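Local coordinates for protein enterotoxin type A (Staphylococcus aureus, PDB 1I4G) that acts as a superantigen, activating the host immune system by binding MHC class II and T-cell receptor molecules, and causes staphylococcal food poisoning, at residues 69-74 against 214-219. The protein carries 1 engineered substitution. Sequence-based numbering, arbitrary orientation.
Sequences VDFDSK and RDNKTI
Phe71 and Asn216 form the buried side of this contact between the two domains. The amide comes up to the edge of the ring, with Asn216 OD1 3.7 Å from Phe71 CE2 and the two planes 76° apart. Phenylalanine suits the site because its edge hydrogens can face a carbonyl oxygen while the ring packs on Val111 and Ile52. Asparagine brings both a donor and an acceptor into a buried place; ND2 donates to the carbonyl oxygen of Val111 and, weakly, to Tyr80 OH. Backbone adds to the tight side, where Phe71 CA lies 3.5 Å from Arg214 O in a CA-H...O contact.

On the looser, watery side, Arg214 reaches out between two acids. CG stands anti to the backbone N (chi1 -166°) and the chain then bends twice. It crosses the Asp72 side chain at about a right angle, CD packing 3.0 Å from Asp72 OD2. The salt bridge from Asp72 OD2 to Arg214 NH1 is long, 3.9 Å, and a water in the guanidinium plane joins the same two atoms. A second water links Asp70 OD2 to Arg214 NH2. Arginine suits this place because its several N-H groups can serve both short, charged aspartates.

Asp215 opens an Asx turn, its OD2 accepting from Lys217 N at 3.0 Å, just before strand 218-220 pairs with strand 149-151. The contact thus sets this beta-grasp turn against the end of OB-fold strand 66-70, beside strand 104-113 and just ahead of helix 74-80.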
# COMPACT_ATOMS: atom_id res chain seq x y z
N VAL A 69 -8.51 10.66 -4.15
CA VAL A 69 -8.16 9.27 -4.43
C VAL A 69 -8.23 8.97 -5.92
O VAL A 69 -9.24 9.19 -6.57
CB VAL A 69 -9.09 8.30 -3.66
CG1 VAL A 69 -8.69 6.79 -3.95
CG2 VAL A 69 -9.06 8.63 -2.14
N ASP A 70 -7.14 8.41 -6.44
CA ASP A 70 -6.98 8.05 -7.85
C ASP A 70 -7.23 6.55 -8.11
O ASP A 70 -6.60 5.67 -7.49
CB ASP A 70 -5.55 8.35 -8.25
CG ASP A 70 -5.47 9.17 -9.46
OD1 ASP A 70 -5.36 10.39 -9.33
OD2 ASP A 70 -5.46 8.60 -10.55
N PHE A 71 -8.11 6.27 -9.06
CA PHE A 71 -8.40 4.89 -9.45
C PHE A 71 -7.98 4.67 -10.89
O PHE A 71 -7.66 5.64 -11.60
CB PHE A 71 -9.89 4.57 -9.29
CG PHE A 71 -10.39 4.69 -7.89
CD1 PHE A 71 -10.96 5.87 -7.44
CD2 PHE A 71 -10.29 3.62 -7.01
CE1 PHE A 71 -11.42 5.97 -6.14
CE2 PHE A 71 -10.74 3.72 -5.69
CZ PHE A 71 -11.31 4.88 -5.27
N ASP A 72 -7.96 3.39 -11.31
CA ASP A 72 -7.59 3.03 -12.67
C ASP A 72 -8.51 3.57 -13.75
O ASP A 72 -8.05 3.82 -14.86
CB ASP A 72 -7.52 1.53 -12.86
CG ASP A 72 -6.12 1.01 -12.97
OD1 ASP A 72 -5.96 -0.22 -13.12
OD2 ASP A 72 -5.17 1.82 -12.87
N SER A 73 -9.80 3.73 -13.46
CA SER A 73 -10.74 4.25 -14.47
C SER A 73 -12.02 4.78 -13.88
O SER A 73 -12.21 4.70 -12.69
CB SER A 73 -11.08 3.15 -15.48
OG SER A 73 -11.66 2.03 -14.83
N LYS A 74 -12.88 5.32 -14.75
CA LYS A 74 -14.20 5.83 -14.35
C LYS A 74 -15.07 4.62 -13.85
O LYS A 74 -15.91 4.77 -12.93
CB LYS A 74 -14.85 6.56 -15.55
CG LYS A 74 -16.39 6.75 -15.50
CD LYS A 74 -16.85 8.04 -14.82
CE LYS A 74 -17.07 7.87 -13.33
NZ LYS A 74 -18.38 8.44 -12.88
N ARG A 214 -2.98 1.87 -7.72
CA ARG A 214 -4.07 2.55 -8.43
C ARG A 214 -5.18 1.63 -8.95
O ARG A 214 -6.34 2.05 -9.15
CB ARG A 214 -3.51 3.37 -9.58
CG ARG A 214 -4.46 4.33 -10.16
CD ARG A 214 -4.20 4.33 -11.59
NE ARG A 214 -3.34 5.42 -11.97
CZ ARG A 214 -2.34 5.31 -12.84
NH1 ARG A 214 -2.06 4.14 -13.42
NH2 ARG A 214 -1.71 6.39 -13.23
N ASP A 215 -4.84 0.36 -9.13
CA ASP A 215 -5.81 -0.63 -9.58
C ASP A 215 -6.80 -1.03 -8.44
O ASP A 215 -7.74 -1.80 -8.67
CB ASP A 215 -5.08 -1.86 -10.11
CG ASP A 215 -4.26 -2.57 -9.06
OD1 ASP A 215 -3.63 -3.58 -9.37
OD2 ASP A 215 -4.21 -2.14 -7.90
N ASN A 216 -6.54 -0.55 -7.23
CA ASN A 216 -7.38 -0.86 -6.06
C ASN A 216 -7.57 -2.40 -5.91
O ASN A 216 -8.62 -2.87 -5.46
CB ASN A 216 -8.74 -0.14 -6.19
CG ASN A 216 -9.35 0.26 -4.85
OD1 ASN A 216 -8.77 1.01 -4.09
ND2 ASN A 216 -10.54 -0.19 -4.59
N LYS A 217 -6.56 -3.19 -6.28
CA LYS A 217 -6.70 -4.63 -6.17
C LYS A 217 -7.17 -5.00 -4.75
O LYS A 217 -6.62 -4.51 -3.73
CB LYS A 217 -5.36 -5.31 -6.52
CG LYS A 217 -5.43 -6.84 -6.58
CD LYS A 217 -6.45 -7.32 -7.60
CE LYS A 217 -6.40 -8.85 -7.85
NZ LYS A 217 -5.96 -9.14 -9.26
N THR A 218 -8.24 -5.79 -4.68
CA THR A 218 -8.82 -6.26 -3.42
C THR A 218 -8.78 -7.79 -3.39
O THR A 218 -8.86 -8.42 -4.45
CB THR A 218 -10.27 -5.82 -3.27
OG1 THR A 218 -10.31 -4.40 -3.08
CG2 THR A 218 -10.88 -6.47 -2.07
N ILE A 219 -8.55 -8.38 -2.22
CA ILE A 219 -8.49 -9.84 -2.13
C ILE A 219 -9.19 -10.29 -0.86
O ILE A 219 -9.29 -9.53 0.12
CB ILE A 219 -7.05 -10.39 -2.11
CG1 ILE A 219 -6.27 -9.78 -0.94
CG2 ILE A 219 -6.35 -10.11 -3.47
CD1 ILE A 219 -4.92 -10.39 -0.75
O HOH W 1 -3.49 8.76 -12.20
O HOH W 2 -2.62 1.51 -13.63